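Local coordinates for CYCLIN domain-containing protein (Chaetomium thermophilum, PDB 6Z3U), which forms part of the CDK-activating kinase complex, where as the cyclin H subunit it probably activates the kinase CDK7 together with MAT1, at residues Ile43-Leu48 with Leu77-Leu81; Glu198-Asp204 with Leu251-Leu255; Arg209-Ala213 with Ala247-Leu251. All coordinates share one frame; numbering follows the deposited sequence.

Contact 1 of 3, residues Ile43-Leu48 with Leu77-Leu81; sequences ITERLL and LPEFL
Leu77 lays its two methyls against the last turns of the helix that carries Ile43-Leu48. Its CD1 meets Thr44 CG2 at 3.5 Å, the two side chains crossing at about a right angle, while CD2 turns along the helix to Leu47 CD1 at 3.6 Å and, less closely, to Leu48 CD1. Thr44 can offer its methyl here because CG2 stands anti to the backbone N; OG1 then lies beside that N (chi1 -67°) and donates to the backbone carbonyl oxygen of Arg40, a turn earlier in the same helix. Next along the loop, CD of the Pro78 ring meets the end of Leu47 at CD1, 3.6 Å away, the two side chains approaching head-on. Phe80 comes last. Its ring points at the helix one turn back: Ile43 CG2 sits in the ring plane at the edge, 3.9 Å from CE1, and Thr44 OG1 lies obliquely by CZ. The contact is mainly apolar, and the one hydroxyl in it, Thr44 OG1, already has its hydrogen bond within the helix. The loop runs from the end of helix 25-48, past a gap in the model, to helix 83-103, and here this linker lies back against helix 25-48. Met128 and Cys360 close in on Phe80, and helix 343-358 receives Leu81 just beyond.

Contact 2 of 3, residues Glu198-Asp204 with Leu251-Leu255; sequences ELSTLPD and LAERL
Arg254 and Asp204 join in a salt bridge at the margin of a helix pair in the C-terminal cyclin domain, where helix 249-261 packs against the end of helix 189-200 and the turn that follows it. The guanidinium meets the carboxylate end-on, NH1 and NH2 both on one oxygen: NH2 to Asp204 OD2 is 2.9 Å and NH1 to the same OD2 is 3.0 Å. That oxygen lies in the guanidinium plane, yet the carboxylate itself is turned 60° against it. Leu202 CD2 rests on one face of the guanidinium, offset toward its rim and 3.3 Å from Arg254 NE. Farther in, the contact is apolar. Leu199 lies against Leu251 and Leu255 of the other helix, its CD1 4.1 Å from Leu251 CB and its CG near Leu255 CD1. Leu255 has CG anti to its backbone N (chi1 -158°), which carries CD1 across to the aliphatic part of Glu198. The carboxylate of Glu198 turns outward to a salt bridge with Arg19 of the RING-type domain-containing protein chain. In the second shell, Asp258 binds Arg254 NE and so helps fix the guanidinium between two acids. A methionine in place of Arg254 would probably leave Asp204 and Asp258 without their shared positive mate and let the loop carrying Asp204 move more freely. The turn itself is tied down by Thr201, whose OG1 donates to Glu198 O at 2.7 Å.

Contact 3 of 3, residues Arg209-Ala213 with Ala247-Leu251; sequences RLVAA and ADRGL
Leu251 and Arg209 bury the most surface where helix 207-221 packs on the start of helix 249-261, two neighbouring helices of the all-helical C-terminal cyclin domain. Leu251 reaches across with both branches. Its CD1 lies 3.5 Å from Ala213 CB and also touches Leu210 CD2, so the methyl packs directly against the small alanine side chain. Its CD2 goes to the other side, over the centre of the Arg209 guanidinium and 4.0 Å from CZ, so that an apolar methyl lies on one face of the charged group. Arg209 comes from the exposed flank with its chain stretched out from CG to NE, CG anti to the backbone N (chi1 172°), and this length brings its head to Asp248. The grip is side-on, one nitrogen to each oxygen: NE to Asp248 OD2 at 3.0 Å and NH2 to Asp248 OD1 at 3.1 Å. Both oxygens are met on their syn sides, with the guanidinium and carboxylate planes 38° apart. Asp248 has a second task. It stands at the N-cap of helix 249-261, directly after helix 236-247, and OD1 also takes a weak capping bond from Leu251 N. One carboxylate thus links the arginine of one helix to the start of another. Ala213, third in buried area, faces the junction between the two helices, and its CB touches Asp248 CB as well as Leu251. The small side chains let the backbones come close here, the CA atoms of Ala213 and Ala247 being 5.3 Å apart, and Ala247 CB lies 3.5 Å from Ala213 O.

Contacts 2 and 3 are two sides of one partly buried helix cluster: both use helix 249-261, share Leu251, and have centres about 9 Å apart. Leu210 of contact 3 packs directly on Leu199 of contact 2, joining helices 189-200 and 207-221. Each has an arginine-aspartate pair beside apolar packing, leucines in contact 2, leucines and alanines in contact 3, but the grip is end-on to one oxygen in contact 2 and side-on to both in contact 3. Contact 1 stands apart, its centre more than 50 Å from either and on the opposite side of the chain's centre. It is a surface contact of helix and loop, mainly apolar, without any ion pair between its segments.

Contact 1 of 3, residues Ile43-Leu48 with Leu77-Leu81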
# COMPACT_ATOMS: atom_id res chain seq x y z
N ILE A 43 21.48 -18.34 -21.69
CA ILE A 43 22.26 -19.40 -21.06
C ILE A 43 23.10 -20.13 -22.10
O ILE A 43 24.23 -20.55 -21.83
CB ILE A 43 21.33 -20.37 -20.30
CG1 ILE A 43 20.58 -19.62 -19.20
CG2 ILE A 43 22.14 -21.51 -19.70
CD1 ILE A 43 19.46 -20.42 -18.55
N THR A 44 22.56 -20.31 -23.31
CA THR A 44 23.29 -20.99 -24.37
C THR A 44 24.56 -20.23 -24.74
O THR A 44 25.64 -20.82 -24.87
CB THR A 44 22.39 -21.17 -25.59
OG1 THR A 44 21.33 -22.08 -25.29
CG2 THR A 44 23.19 -21.71 -26.78
N GLU A 45 24.45 -18.91 -24.91
CA GLU A 45 25.61 -18.10 -25.24
C GLU A 45 26.70 -18.23 -24.18
O GLU A 45 27.89 -18.36 -24.51
CB GLU A 45 25.19 -16.64 -25.41
CG GLU A 45 26.32 -15.69 -25.79
CD GLU A 45 25.84 -14.27 -26.03
OE1 GLU A 45 24.64 -14.01 -25.82
OE2 GLU A 45 26.66 -13.43 -26.44
N ARG A 46 26.32 -18.20 -22.90
CA ARG A 46 27.30 -18.28 -21.82
C ARG A 46 28.02 -19.62 -21.83
O ARG A 46 29.24 -19.67 -21.60
CB ARG A 46 26.61 -18.04 -20.48
CG ARG A 46 27.42 -18.44 -19.25
CD ARG A 46 28.64 -17.55 -19.09
NE ARG A 46 29.54 -18.02 -18.05
CZ ARG A 46 30.43 -17.25 -17.41
NH1 ARG A 46 31.21 -17.77 -16.47
NH2 ARG A 46 30.54 -15.96 -17.71
N LEU A 47 27.30 -20.71 -22.08
CA LEU A 47 27.89 -22.04 -21.95
C LEU A 47 29.07 -22.23 -22.90
O LEU A 47 30.06 -22.87 -22.54
CB LEU A 47 26.83 -23.11 -22.21
CG LEU A 47 25.83 -23.36 -21.08
CD1 LEU A 47 24.77 -24.37 -21.52
CD2 LEU A 47 26.52 -23.83 -19.81
N LEU A 48 28.99 -21.68 -24.11
CA LEU A 48 30.07 -21.87 -25.08
C LEU A 48 31.41 -21.38 -24.54
O LEU A 48 32.46 -21.91 -24.92
CB LEU A 48 29.74 -21.18 -26.40
CG LEU A 48 28.56 -21.68 -27.25
CD1 LEU A 48 27.63 -22.63 -26.51
CD2 LEU A 48 27.79 -20.49 -27.81
N LEU A 77 25.17 -28.88 -25.56
CA LEU A 77 24.22 -28.11 -24.77
C LEU A 77 23.21 -29.03 -24.10
O LEU A 77 22.93 -30.13 -24.59
CB LEU A 77 23.49 -27.10 -25.65
CG LEU A 77 24.32 -25.94 -26.19
CD1 LEU A 77 23.57 -25.20 -27.27
CD2 LEU A 77 24.71 -24.99 -25.06
N PRO A 78 22.64 -28.62 -22.97
CA PRO A 78 21.64 -29.44 -22.29
C PRO A 78 20.23 -29.18 -22.81
O PRO A 78 19.99 -28.29 -23.63
CB PRO A 78 21.77 -28.99 -20.83
CG PRO A 78 22.14 -27.55 -20.93
CD PRO A 78 22.98 -27.41 -22.19
N GLU A 79 19.29 -29.99 -22.32
CA GLU A 79 17.88 -29.84 -22.65
C GLU A 79 17.27 -28.77 -21.75
O GLU A 79 17.25 -28.92 -20.53
CB GLU A 79 17.14 -31.16 -22.48
CG GLU A 79 17.82 -32.35 -23.13
CD GLU A 79 17.14 -33.66 -22.78
OE1 GLU A 79 17.80 -34.71 -22.83
OE2 GLU A 79 15.93 -33.62 -22.45
N PHE A 80 16.77 -27.69 -22.36
CA PHE A 80 16.17 -26.60 -21.61
C PHE A 80 14.69 -26.90 -21.35
O PHE A 80 14.04 -27.61 -22.12
CB PHE A 80 16.32 -25.29 -22.37
CG PHE A 80 17.75 -24.86 -22.55
CD1 PHE A 80 18.41 -24.14 -21.57
CD2 PHE A 80 18.44 -25.20 -23.71
CE1 PHE A 80 19.72 -23.75 -21.74
CE2 PHE A 80 19.75 -24.81 -23.88
CZ PHE A 80 20.40 -24.09 -22.89
N LEU A 81 14.17 -26.33 -20.26
CA LEU A 81 12.78 -26.56 -19.89
C LEU A 81 11.83 -25.98 -20.94
O LEU A 81 12.11 -24.94 -21.54
CB LEU A 81 12.49 -25.94 -18.52
CG LEU A 81 13.11 -26.59 -17.29
CD1 LEU A 81 12.51 -26.00 -16.03
CD2 LEU A 81 12.90 -28.10 -17.31

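Contact 2 of 3, residues Glu198-Asp204 with Leu251-Leu255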
# COMPACT_ATOMS: atom_id res chain seq x y z
N GLU A 198 -24.36 -7.00 1.44
CA GLU A 198 -25.38 -6.59 0.49
C GLU A 198 -26.47 -7.65 0.36
O GLU A 198 -27.65 -7.32 0.20
CB GLU A 198 -24.75 -6.31 -0.88
CG GLU A 198 -25.74 -5.92 -1.96
CD GLU A 198 -26.55 -4.69 -1.61
OE1 GLU A 198 -25.96 -3.72 -1.09
OE2 GLU A 198 -27.78 -4.69 -1.86
N LEU A 199 -26.09 -8.93 0.45
CA LEU A 199 -27.08 -10.00 0.41
C LEU A 199 -27.88 -10.08 1.70
O LEU A 199 -29.07 -10.41 1.67
CB LEU A 199 -26.40 -11.34 0.13
CG LEU A 199 -25.85 -11.56 -1.28
CD1 LEU A 199 -24.80 -12.66 -1.28
CD2 LEU A 199 -26.99 -11.91 -2.23
N SER A 200 -27.26 -9.77 2.84
CA SER A 200 -27.96 -9.83 4.11
C SER A 200 -29.15 -8.88 4.16
O SER A 200 -30.05 -9.08 4.98
CB SER A 200 -27.00 -9.51 5.26
OG SER A 200 -25.97 -10.48 5.34
N THR A 201 -29.18 -7.87 3.30
CA THR A 201 -30.29 -6.93 3.27
C THR A 201 -31.53 -7.52 2.61
O THR A 201 -32.64 -7.01 2.82
CB THR A 201 -29.89 -5.64 2.54
OG1 THR A 201 -29.70 -5.91 1.14
CG2 THR A 201 -28.60 -5.08 3.12
N LEU A 202 -31.38 -8.58 1.82
CA LEU A 202 -32.53 -9.22 1.20
C LEU A 202 -33.29 -10.04 2.25
O LEU A 202 -32.67 -10.79 3.01
CB LEU A 202 -32.07 -10.12 0.05
CG LEU A 202 -31.79 -9.45 -1.29
CD1 LEU A 202 -30.88 -8.24 -1.14
CD2 LEU A 202 -31.16 -10.45 -2.25
N PRO A 203 -34.63 -9.91 2.33
CA PRO A 203 -35.37 -10.66 3.35
C PRO A 203 -35.62 -12.12 2.99
O PRO A 203 -35.78 -12.96 3.87
CB PRO A 203 -36.69 -9.89 3.45
CG PRO A 203 -36.87 -9.30 2.09
CD PRO A 203 -35.49 -8.97 1.59
N ASP A 204 -35.66 -12.43 1.69
CA ASP A 204 -35.93 -13.80 1.27
C ASP A 204 -34.74 -14.72 1.51
O ASP A 204 -34.93 -15.92 1.75
CB ASP A 204 -36.36 -13.85 -0.20
CG ASP A 204 -35.56 -12.90 -1.08
OD1 ASP A 204 -34.85 -12.03 -0.53
OD2 ASP A 204 -35.65 -13.01 -2.32
N LEU A 251 -26.93 -17.14 -5.17
CA LEU A 251 -26.59 -15.88 -4.54
C LEU A 251 -25.82 -14.97 -5.49
O LEU A 251 -26.08 -13.76 -5.54
CB LEU A 251 -25.77 -16.13 -3.27
CG LEU A 251 -26.48 -16.87 -2.13
CD1 LEU A 251 -25.52 -17.11 -0.98
CD2 LEU A 251 -27.70 -16.10 -1.66
N ALA A 252 -24.88 -15.53 -6.25
CA ALA A 252 -24.08 -14.72 -7.16
C ALA A 252 -24.95 -14.09 -8.24
O ALA A 252 -24.83 -12.90 -8.54
CB ALA A 252 -22.97 -15.57 -7.78
N GLU A 253 -25.83 -14.89 -8.85
CA GLU A 253 -26.73 -14.35 -9.86
C GLU A 253 -27.67 -13.32 -9.26
O GLU A 253 -27.95 -12.29 -9.88
CB GLU A 253 -27.51 -15.48 -10.52
CG GLU A 253 -26.69 -16.31 -11.50
CD GLU A 253 -27.48 -17.47 -12.09
OE1 GLU A 253 -28.71 -17.52 -11.89
OE2 GLU A 253 -26.85 -18.32 -12.76
N ARG A 254 -28.12 -13.55 -8.03
CA ARG A 254 -29.02 -12.60 -7.38
C ARG A 254 -28.35 -11.24 -7.24
O ARG A 254 -28.94 -10.20 -7.57
CB ARG A 254 -29.43 -13.13 -6.00
CG ARG A 254 -30.33 -12.20 -5.20
CD ARG A 254 -31.53 -11.72 -6.01
NE ARG A 254 -32.47 -10.96 -5.19
CZ ARG A 254 -33.39 -11.51 -4.39
NH1 ARG A 254 -34.20 -10.74 -3.69
NH2 ARG A 254 -33.49 -12.83 -4.30
N LEU A 255 -27.10 -11.22 -6.76
CA LEU A 255 -26.42 -9.96 -6.50
C LEU A 255 -26.22 -9.17 -7.79
O LEU A 255 -26.40 -7.95 -7.82
CB LEU A 255 -25.09 -10.24 -5.81
CG LEU A 255 -24.43 -9.12 -5.00
CD1 LEU A 255 -25.43 -8.46 -4.07
CD2 LEU A 255 -23.26 -9.68 -4.21

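Contact 3 of 3, residues Arg209-Ala213 with Ala247-Leu251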
# COMPACT_ATOMS: atom_id res chain seq x y z
N ARG A 209 -27.92 -20.24 4.92
CA ARG A 209 -27.44 -20.40 3.55
C ARG A 209 -26.31 -19.42 3.26
O ARG A 209 -25.34 -19.77 2.59
CB ARG A 209 -28.60 -20.18 2.57
CG ARG A 209 -28.20 -20.12 1.11
CD ARG A 209 -29.39 -19.72 0.25
NE ARG A 209 -29.12 -19.86 -1.18
CZ ARG A 209 -29.90 -19.38 -2.15
NH1 ARG A 209 -31.01 -18.71 -1.84
NH2 ARG A 209 -29.57 -19.56 -3.42
N LEU A 210 -26.44 -18.18 3.74
CA LEU A 210 -25.40 -17.18 3.50
C LEU A 210 -24.09 -17.58 4.15
O LEU A 210 -23.02 -17.43 3.55
CB LEU A 210 -25.86 -15.82 4.03
CG LEU A 210 -26.49 -14.85 3.02
CD1 LEU A 210 -26.85 -13.54 3.71
CD2 LEU A 210 -25.56 -14.60 1.84
N VAL A 211 -24.15 -18.07 5.39
CA VAL A 211 -22.93 -18.47 6.09
C VAL A 211 -22.20 -19.56 5.31
O VAL A 211 -20.99 -19.47 5.06
CB VAL A 211 -23.26 -18.93 7.52
CG1 VAL A 211 -22.02 -19.49 8.20
CG2 VAL A 211 -23.84 -17.78 8.33
N ALA A 212 -22.93 -20.60 4.89
CA ALA A 212 -22.30 -21.68 4.15
C ALA A 212 -21.65 -21.18 2.87
O ALA A 212 -20.53 -21.59 2.53
CB ALA A 212 -23.34 -22.76 3.83
N ALA A 213 -22.32 -20.28 2.14
CA ALA A 213 -21.75 -19.75 0.91
C ALA A 213 -20.46 -19.00 1.19
O ALA A 213 -19.45 -19.19 0.49
CB ALA A 213 -22.76 -18.85 0.21
N ALA A 247 -19.67 -21.43 -4.97
CA ALA A 247 -20.20 -21.87 -3.69
C ALA A 247 -21.73 -21.89 -3.70
O ALA A 247 -22.34 -22.81 -3.14
CB ALA A 247 -19.69 -20.96 -2.57
N ASP A 248 -22.35 -20.89 -4.32
CA ASP A 248 -23.82 -20.81 -4.37
C ASP A 248 -24.17 -19.92 -5.57
O ASP A 248 -24.24 -18.70 -5.44
CB ASP A 248 -24.38 -20.27 -3.07
CG ASP A 248 -25.89 -20.43 -2.98
OD1 ASP A 248 -26.58 -20.29 -4.01
OD2 ASP A 248 -26.38 -20.72 -1.86
N ARG A 249 -24.40 -20.56 -6.72
CA ARG A 249 -24.68 -19.81 -7.94
C ARG A 249 -25.91 -18.92 -7.78
O ARG A 249 -25.97 -17.84 -8.38
CB ARG A 249 -24.88 -20.77 -9.11
CG ARG A 249 -24.94 -20.08 -10.47
CD ARG A 249 -25.40 -21.02 -11.57
NE ARG A 249 -24.37 -21.96 -12.00
CZ ARG A 249 -23.41 -21.68 -12.87
NH1 ARG A 249 -22.51 -22.60 -13.20
NH2 ARG A 249 -23.33 -20.47 -13.42
N GLY A 250 -26.89 -19.35 -6.98
CA GLY A 250 -28.08 -18.54 -6.80
C GLY A 250 -27.78 -17.18 -6.20
O GLY A 250 -28.31 -16.16 -6.65
N LEU A 251 -26.93 -17.14 -5.17
CA LEU A 251 -26.59 -15.88 -4.54
C LEU A 251 -25.82 -14.97 -5.49
O LEU A 251 -26.08 -13.76 -5.54
CB LEU A 251 -25.77 -16.13 -3.27
CG LEU A 251 -26.48 -16.87 -2.13
CD1 LEU A 251 -25.52 -17.11 -0.98
CD2 LEU A 251 -27.70 -16.10 -1.66